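Local coordinates for saposin-like protein (PDB 3S63), which probably binds lipids and interacts with membranes, as a member of the saposin-like family from the human hookworm Necator americanus, at residues I12-V17 and G67-M72; G19-N24 and R28-H33; E38-R41 and Y45-R48. All blocks are in the same frame, centred on the assembly; numbering follows the deposited sequence.

Contact 1 closes the widest loop of the three, bringing helix 3-20 against the turn that leads into helix 71-77; contacts 2 and 3 both fall within the chain that it spans. Contact 2 joins helix 3-20 to helix 28-39, and contact 3 joins helix 28-39 to helix 46-65. Val-17 touches both other contacts: its CG1 lies 3.7 Å from Leu-31 CD2, and its CG2 lies 3.5 Å from Glu-38 CB, which Thr-16 also meets. The centre of contact 1 is about 11 Å from that of contact 2 and about 16 Å from that of contact 3. Contacts 2 and 3 stay apart, their nearest atoms about 5 Å from each other.

Contact 1 (I12-V17 and G67-M72); sequences IALRTV and GSFKPM
Leu-14 of helix 3-20 meets Phe-69 in the turn before helix 71-77, where the saposin fold brings helix 3-20 and helix 71-77 together. The disulfides Cys-7–Cys-81 and Cys-10–Cys-75 tie this same helix to the C-terminal part of the chain. The dense half of the contact is apolar. Leu-14 CB lies in the plane of the Phe-69 ring at its edge, 3.8 Å from CZ, and Leu-14 CD1 approaches that CZ at 4.0 Å, the two side chains crossing at about a right angle. The leucine's backbone takes part as well: Leu-14 O is 3.5 Å from Phe-69 CE1, coming at the ring obliquely. On one face of the ring, Pro-71 N sits 4.1 Å above the plane and over its centre, so the turn folds back on its own aromatic group. Phe-69 also stacks with the ring of Phe-18 and touches Met-64, while Leu-14 continues inward to Leu-35, Met-53 and Ile-60. Toward solvent the contact thins out to Arg-15, with no hydrogen bond between the segments. The arginine chain bends at chi2 (-125°) and again at chi3, so that the guanidinium leads away from the turn. What remains of its contact with the turn is Arg-15 CB, 4.0 Å from Pro-71 CG.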
loop_
_atom_site.group_PDB
_atom_site.type_symbol
_atom_site.label_atom_id
_atom_site.label_comp_id
_atom_site.label_asym_id
_atom_site.label_seq_id
_atom_site.Cartn_x
_atom_site.Cartn_y
_atom_site.Cartn_z
ATOM N N ILE A 12 4.621 -0.745 4.741
ATOM C CA ILE A 12 4.148 0.010 5.881
ATOM C C ILE A 12 2.811 0.697 5.596
ATOM O O ILE A 12 1.909 0.689 6.425
ATOM C CB ILE A 12 5.193 1.065 6.263
ATOM C CG1 ILE A 12 6.518 0.375 6.604
ATOM C CG2 ILE A 12 4.704 1.923 7.407
ATOM C CD1 ILE A 12 7.662 1.346 6.840
ATOM N N ALA A 13 2.698 1.299 4.418
ATOM C CA ALA A 13 1.519 2.062 4.061
ATOM C C ALA A 13 0.306 1.173 3.907
ATOM O O ALA A 13 -0.763 1.487 4.411
ATOM C CB ALA A 13 1.762 2.858 2.784
ATOM N N LEU A 14 0.461 0.064 3.202
ATOM C CA LEU A 14 -0.669 -0.816 2.925
ATOM C C LEU A 14 -1.117 -1.567 4.170
ATOM O O LEU A 14 -2.286 -1.924 4.315
ATOM C CB LEU A 14 -0.304 -1.824 1.838
ATOM C CG LEU A 14 -0.073 -1.254 0.451
ATOM C CD1 LEU A 14 -0.196 -2.359 -0.553
ATOM C CD2 LEU A 14 -1.087 -0.167 0.174
ATOM N N ARG A 15 -0.169 -1.827 5.059
ATOM C CA ARG A 15 -0.428 -2.614 6.251
ATOM C C ARG A 15 -1.136 -1.761 7.280
ATOM O O ARG A 15 -2.055 -2.213 7.955
ATOM C CB ARG A 15 0.894 -3.111 6.816
ATOM C CG ARG A 15 0.778 -3.870 8.107
ATOM C CD ARG A 15 1.670 -3.236 9.154
ATOM N NE ARG A 15 2.998 -3.837 9.197
ATOM C CZ ARG A 15 4.118 -3.149 9.399
ATOM N NH1 ARG A 15 4.071 -1.828 9.553
ATOM N NH2 ARG A 15 5.284 -3.782 9.435
ATOM N N THR A 16 -0.683 -0.518 7.385
ATOM C CA THR A 16 -1.250 0.455 8.301
ATOM C C THR A 16 -2.705 0.763 7.943
ATOM O O THR A 16 -3.565 0.789 8.814
ATOM C CB THR A 16 -0.399 1.741 8.325
ATOM O OG1 THR A 16 0.865 1.464 8.942
ATOM C CG2 THR A 16 -1.076 2.823 9.118
ATOM N N VAL A 17 -2.981 0.973 6.660
ATOM C CA VAL A 17 -4.345 1.219 6.201
ATOM C C VAL A 17 -5.226 -0.030 6.338
ATOM O O VAL A 17 -6.415 0.075 6.646
ATOM C CB VAL A 17 -4.382 1.720 4.743
ATOM C CG1 VAL A 17 -5.811 1.680 4.192
ATOM C CG2 VAL A 17 -3.758 3.122 4.632
ATOM N N GLY A 67 -8.825 -11.312 1.839
ATOM C CA GLY A 67 -8.461 -11.967 3.080
ATOM C C GLY A 67 -7.024 -12.448 3.086
ATOM O O GLY A 67 -6.406 -12.628 4.140
ATOM N N SER A 68 -6.485 -12.668 1.899
ATOM C CA SER A 68 -5.068 -12.973 1.776
ATOM C C SER A 68 -4.266 -12.053 2.685
ATOM O O SER A 68 -3.496 -12.485 3.541
ATOM C CB SER A 68 -4.611 -12.772 0.318
ATOM O OG SER A 68 -5.090 -11.539 -0.222
ATOM N N PHE A 69 -4.558 -10.774 2.531
ATOM C CA PHE A 69 -3.574 -9.712 2.630
ATOM C C PHE A 69 -2.175 -9.997 3.160
ATOM O O PHE A 69 -1.961 -10.215 4.351
ATOM C CB PHE A 69 -4.144 -8.442 3.233
ATOM C CG PHE A 69 -3.536 -7.226 2.652
ATOM C CD1 PHE A 69 -2.931 -6.282 3.450
ATOM C CD2 PHE A 69 -3.507 -7.064 1.274
ATOM C CE1 PHE A 69 -2.337 -5.167 2.880
ATOM C CE2 PHE A 69 -2.918 -5.954 0.702
ATOM C CZ PHE A 69 -2.333 -5.011 1.505
ATOM N N LYS A 70 -1.233 -9.978 2.222
ATOM C CA LYS A 70 0.176 -9.890 2.522
ATOM C C LYS A 70 0.695 -8.691 1.734
ATOM O O LYS A 70 0.797 -8.750 0.509
ATOM C CB LYS A 70 0.893 -11.165 2.080
ATOM C CG LYS A 70 0.244 -12.445 2.583
ATOM C CD LYS A 70 0.737 -13.659 1.799
ATOM C CE LYS A 70 -0.246 -14.833 1.878
ATOM N NZ LYS A 70 -1.453 -14.643 1.003
ATOM N N PRO A 71 1.002 -7.588 2.436
ATOM C CA PRO A 71 1.466 -6.335 1.841
ATOM C C PRO A 71 2.606 -6.535 0.835
ATOM O O PRO A 71 2.564 -5.984 -0.260
ATOM C CB PRO A 71 1.971 -5.552 3.053
ATOM C CG PRO A 71 1.172 -6.047 4.163
ATOM C CD PRO A 71 0.972 -7.503 3.904
ATOM N N MET A 72 3.610 -7.319 1.207
ATOM C CA MET A 72 4.776 -7.509 0.364
ATOM C C MET A 72 4.417 -8.138 -0.969
ATOM O O MET A 72 5.191 -8.086 -1.914
ATOM C CB MET A 72 5.818 -8.362 1.083
ATOM C CG MET A 72 6.623 -9.251 0.165
ATOM S SD MET A 72 8.375 -8.856 0.116
ATOM C CE MET A 72 8.303 -7.095 -0.118
#

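Contact 2 (G19-N24 and R28-H33); sequences GHFGGN and RRKLVH
Phe-21 extends its ring from the end of helix 3-20 toward helix 28-39 and touches two successive residues there. Its CE2 is 4.0 Å from Lys-30 CG, which lies at the ring edge near its plane, and its CE1 is 4.1 Å from Leu-31 CD2. Between these two, Phe-21 CZ comes to 4.1 Å from Leu-31 CA and 4.0 Å from Lys-30 O, so the far end of the ring rests against the helix backbone as well as its side chains. A chi1 of -168° turns the lysine's CG away from its own backbone N and sets it at the ring edge. Pro-26 and Gln-34 also touch the phenylalanine. His-20 supplies the next layer: His-20 ND1 stands 3.7 Å above one face of the Phe-21 ring, over its centre, while Phe-21 CE1 lies in the imidazole plane at its edge. In this saposin-like fold, the aromatic residue sits where helix 3-20 stops and the chain turns back toward helix 28-39. A Schellman motif ends helix 3-20, with Gly-22 at positive phi (54°) and Gly-22 N bonded to Gly-19 O at 2.9 Å. A type I' turn from Phe-21 to Asn-24 overlaps it, closed by Asn-24 N to Phe-21 O at 2.9 Å. Farther out, Leu-31 packs on Ile-25 and on Phe-61 of helix 46-65. At the start of helix 28-39, Arg-28 NE donates a hydrogen bond to Ser-57 OG.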
loop_
_atom_site.group_PDB
_atom_site.type_symbol
_atom_site.label_atom_id
_atom_site.label_comp_id
_atom_site.label_asym_id
_atom_site.label_seq_id
_atom_site.Cartn_x
_atom_site.Cartn_y
_atom_site.Cartn_z
ATOM N N GLY A 19 -4.815 -2.360 8.601
ATOM C CA GLY A 19 -5.029 -2.485 10.026
ATOM C C GLY A 19 -6.055 -1.474 10.476
ATOM O O GLY A 19 -6.839 -1.741 11.370
ATOM N N HIS A 20 -6.046 -0.307 9.843
ATOM C CA HIS A 20 -6.982 0.750 10.178
ATOM C C HIS A 20 -8.446 0.286 10.104
ATOM O O HIS A 20 -9.234 0.592 10.994
ATOM C CB HIS A 20 -6.761 1.957 9.272
ATOM C CG HIS A 20 -7.794 3.027 9.424
ATOM N ND1 HIS A 20 -8.782 3.242 8.488
ATOM C CD2 HIS A 20 -7.995 3.941 10.397
ATOM C CE1 HIS A 20 -9.543 4.249 8.872
ATOM N NE2 HIS A 20 -9.092 4.685 10.034
ATOM N N PHE A 21 -8.802 -0.439 9.048
ATOM C CA PHE A 21 -10.161 -0.936 8.864
ATOM C C PHE A 21 -10.322 -2.289 9.520
ATOM O O PHE A 21 -11.373 -2.921 9.419
ATOM C CB PHE A 21 -10.478 -1.132 7.387
ATOM C CG PHE A 21 -10.473 0.135 6.578
ATOM C CD1 PHE A 21 -9.357 0.492 5.847
ATOM C CD2 PHE A 21 -11.603 0.941 6.515
ATOM C CE1 PHE A 21 -9.364 1.635 5.092
ATOM C CE2 PHE A 21 -11.610 2.065 5.763
ATOM C CZ PHE A 21 -10.488 2.421 5.047
ATOM N N GLY A 22 -9.264 -2.753 10.165
ATOM C CA GLY A 22 -9.285 -4.053 10.792
ATOM C C GLY A 22 -9.694 -5.132 9.820
ATOM O O GLY A 22 -10.298 -6.121 10.220
ATOM N N GLY A 23 -9.381 -4.937 8.542
ATOM C CA GLY A 23 -9.667 -5.928 7.517
ATOM C C GLY A 23 -11.081 -5.887 6.966
ATOM O O GLY A 23 -11.412 -6.615 6.023
ATOM N N ASN A 24 -11.924 -5.047 7.563
ATOM C CA ASN A 24 -13.264 -4.802 7.055
ATOM C C ASN A 24 -13.222 -3.521 6.256
ATOM O O ASN A 24 -13.363 -2.437 6.809
ATOM C CB ASN A 24 -14.247 -4.652 8.212
ATOM C CG ASN A 24 -15.697 -4.466 7.750
ATOM O OD1 ASN A 24 -16.635 -4.649 8.534
ATOM N ND2 ASN A 24 -15.884 -4.105 6.481
ATOM N N ARG A 28 -14.021 1.012 -2.211
ATOM C CA ARG A 28 -12.828 1.592 -2.814
ATOM C C ARG A 28 -12.730 3.094 -2.540
ATOM O O ARG A 28 -11.670 3.568 -2.150
ATOM C CB ARG A 28 -12.812 1.331 -4.306
ATOM C CG ARG A 28 -11.512 0.792 -4.850
ATOM C CD ARG A 28 -11.726 0.442 -6.311
ATOM N NE ARG A 28 -10.789 1.136 -7.195
ATOM C CZ ARG A 28 -11.082 1.547 -8.423
ATOM N NH1 ARG A 28 -12.292 1.357 -8.934
ATOM N NH2 ARG A 28 -10.159 2.153 -9.141
ATOM N N ARG A 29 -13.818 3.845 -2.728
ATOM C CA ARG A 29 -13.764 5.280 -2.447
ATOM C C ARG A 29 -13.235 5.519 -1.046
ATOM O O ARG A 29 -12.380 6.378 -0.852
ATOM C CB ARG A 29 -15.133 5.973 -2.639
ATOM N N LYS A 30 -13.728 4.753 -0.071
ATOM C CA LYS A 30 -13.291 4.923 1.313
ATOM C C LYS A 30 -11.867 4.461 1.529
ATOM O O LYS A 30 -11.088 5.147 2.175
ATOM C CB LYS A 30 -14.208 4.198 2.289
ATOM C CG LYS A 30 -13.958 4.583 3.744
ATOM C CD LYS A 30 -14.412 6.014 4.030
ATOM C CE LYS A 30 -13.717 6.617 5.261
ATOM N NZ LYS A 30 -13.824 5.757 6.488
ATOM N N LEU A 31 -11.536 3.287 1.004
ATOM C CA LEU A 31 -10.163 2.804 1.001
ATOM C C LEU A 31 -9.192 3.890 0.528
ATOM O O LEU A 31 -8.154 4.129 1.139
ATOM C CB LEU A 31 -10.053 1.605 0.065
ATOM C CG LEU A 31 -9.078 0.497 0.465
ATOM C CD1 LEU A 31 -8.577 -0.222 -0.756
ATOM C CD2 LEU A 31 -7.915 1.048 1.270
ATOM N N VAL A 32 -9.544 4.537 -0.577
ATOM C CA VAL A 32 -8.717 5.559 -1.199
ATOM C C VAL A 32 -8.534 6.816 -0.340
ATOM O O VAL A 32 -7.441 7.376 -0.274
ATOM C CB VAL A 32 -9.303 5.941 -2.569
ATOM C CG1 VAL A 32 -8.505 7.055 -3.214
ATOM C CG2 VAL A 32 -9.326 4.731 -3.471
ATOM N N HIS A 33 -9.600 7.265 0.307
ATOM C CA HIS A 33 -9.514 8.395 1.228
ATOM C C HIS A 33 -8.477 8.158 2.327
ATOM O O HIS A 33 -7.797 9.104 2.750
ATOM C CB HIS A 33 -10.874 8.698 1.828
#

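Contact 3 (E38-R41 and Y45-R48); sequences ECKR and YRRR
Arg-46, at the first turn of helix 46-65, lies beside Lys-40 and the backbone of Cys-39 at the end of helix 28-39. At its root, Arg-46 CA makes a CA-H...O contact with Cys-39 O, at 3.6 Å and with an angle of 142° at the hydrogen. The next atom, CB, stays close to that carbonyl, 4.0 Å from Cys-39 O. From there CG stands anti to the backbone N (chi1 -175°), and the chain runs extended through CD to NE, which carries it outward alongside the lysine. NE is 4.1 Å from Lys-40 CG, and at the tip NH2 reaches Lys-40 CE at 4.0 Å. The lysine is likewise extended beyond CG, so the two long side chains climb together though at an oblique angle, the methylenes of one against the nitrogens of the other. The contact belongs to the hairpin of helix 28-39 and helix 46-65 in the saposin fold, and the disulfide between Cys-39 and Cys-49 links the two helices covalently just beside it. Inward of the hairpin turn, Tyr-45 packs on Leu-9 and Leu-52, and Cys-39 itself touches Leu-50 and Met-53; Arg-48 turns elsewhere, forming a salt bridge with Glu-80. Lys-40 NZ and Arg-46 NH2 are 4.5 Å apart and presumably both positive. These tips are unlikely to attract each other, and closure of this end of the hairpin probably rests on the disulfide and the apolar packing. Their nearness, on exposed residues, probably strengthens the positive potential at the hairpin end.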
loop_
_atom_site.group_PDB
_atom_site.type_symbol
_atom_site.label_atom_id
_atom_site.label_comp_id
_atom_site.label_asym_id
_atom_site.label_seq_id
_atom_site.Cartn_x
_atom_site.Cartn_y
_atom_site.Cartn_z
ATOM N N GLU A 38 -2.788 8.256 4.485
ATOM C CA GLU A 38 -1.632 7.535 4.969
ATOM C C GLU A 38 -0.380 7.907 4.175
ATOM O O GLU A 38 0.732 7.898 4.714
ATOM C CB GLU A 38 -1.897 6.029 4.933
ATOM C CG GLU A 38 -0.656 5.179 5.085
ATOM C CD GLU A 38 0.010 5.311 6.442
ATOM O OE1 GLU A 38 -0.692 5.577 7.437
ATOM O OE2 GLU A 38 1.240 5.127 6.519
ATOM N N CYS A 39 -0.559 8.242 2.900
ATOM C CA CYS A 39 0.551 8.730 2.066
ATOM C C CYS A 39 1.181 9.990 2.633
ATOM O O CYS A 39 2.397 10.175 2.568
ATOM C CB CYS A 39 0.076 9.023 0.649
ATOM S SG CYS A 39 -0.164 7.558 -0.318
ATOM N N LYS A 40 0.336 10.846 3.196
ATOM C CA LYS A 40 0.769 12.144 3.694
ATOM C C LYS A 40 1.450 12.101 5.060
ATOM O O LYS A 40 1.877 13.128 5.551
ATOM C CB LYS A 40 -0.409 13.120 3.701
ATOM C CG LYS A 40 -1.100 13.209 2.347
ATOM C CD LYS A 40 -2.318 14.106 2.356
ATOM C CE LYS A 40 -3.124 13.933 1.062
ATOM N NZ LYS A 40 -4.382 14.744 1.050
ATOM N N ARG A 41 1.562 10.927 5.670
ATOM C CA ARG A 41 2.338 10.787 6.899
ATOM C C ARG A 41 3.839 10.662 6.605
ATOM O O ARG A 41 4.654 10.687 7.520
ATOM C CB ARG A 41 1.884 9.559 7.707
ATOM C CG ARG A 41 0.533 9.691 8.432
ATOM C CD ARG A 41 0.187 8.408 9.252
ATOM N NE ARG A 41 1.320 7.900 10.038
ATOM C CZ ARG A 41 2.031 6.807 9.743
ATOM N NH1 ARG A 41 1.722 6.068 8.686
ATOM N NH2 ARG A 41 3.051 6.436 10.513
ATOM N N TYR A 45 7.776 10.453 0.688
ATOM C CA TYR A 45 7.103 9.398 -0.041
ATOM C C TYR A 45 5.760 9.885 -0.555
ATOM O O TYR A 45 5.174 9.262 -1.433
ATOM C CB TYR A 45 6.931 8.203 0.890
ATOM C CG TYR A 45 6.348 6.969 0.272
ATOM C CD1 TYR A 45 5.310 6.284 0.892
ATOM C CD2 TYR A 45 6.843 6.470 -0.927
ATOM C CE1 TYR A 45 4.781 5.126 0.324
ATOM C CE2 TYR A 45 6.320 5.330 -1.500
ATOM C CZ TYR A 45 5.295 4.660 -0.872
ATOM O OH TYR A 45 4.777 3.535 -1.449
ATOM N N ARG A 46 5.280 10.997 0.002
ATOM C CA ARG A 46 3.975 11.558 -0.350
ATOM C C ARG A 46 3.671 11.501 -1.847
ATOM O O ARG A 46 2.666 10.943 -2.273
ATOM C CB ARG A 46 3.883 13.008 0.131
ATOM C CG ARG A 46 2.518 13.678 -0.060
ATOM C CD ARG A 46 2.601 15.191 0.192
ATOM N NE ARG A 46 1.292 15.837 0.337
ATOM C CZ ARG A 46 0.486 16.157 -0.676
ATOM N NH1 ARG A 46 0.838 15.876 -1.924
ATOM N NH2 ARG A 46 -0.683 16.747 -0.446
ATOM N N ARG A 47 4.541 12.085 -2.653
ATOM C CA ARG A 47 4.240 12.244 -4.068
ATOM C C ARG A 47 4.111 10.917 -4.796
ATOM O O ARG A 47 3.165 10.697 -5.552
ATOM C CB ARG A 47 5.308 13.104 -4.732
ATOM C CG ARG A 47 4.796 14.442 -5.212
ATOM C CD ARG A 47 4.877 14.494 -6.727
ATOM N NE ARG A 47 6.219 14.159 -7.198
ATOM C CZ ARG A 47 6.600 14.227 -8.468
ATOM N NH1 ARG A 47 5.745 14.610 -9.413
ATOM N NH2 ARG A 47 7.844 13.910 -8.793
ATOM N N ARG A 48 5.081 10.043 -4.569
ATOM C CA ARG A 48 5.093 8.740 -5.204
ATOM C C ARG A 48 3.944 7.856 -4.712
ATOM O O ARG A 48 3.270 7.178 -5.497
ATOM C CB ARG A 48 6.430 8.044 -4.943
ATOM C CG ARG A 48 6.590 6.761 -5.740
ATOM C CD ARG A 48 7.710 5.916 -5.233
ATOM N NE ARG A 48 7.869 4.762 -6.108
ATOM C CZ ARG A 48 8.634 4.751 -7.196
ATOM N NH1 ARG A 48 9.335 5.827 -7.544
ATOM N NH2 ARG A 48 8.705 3.663 -7.933
#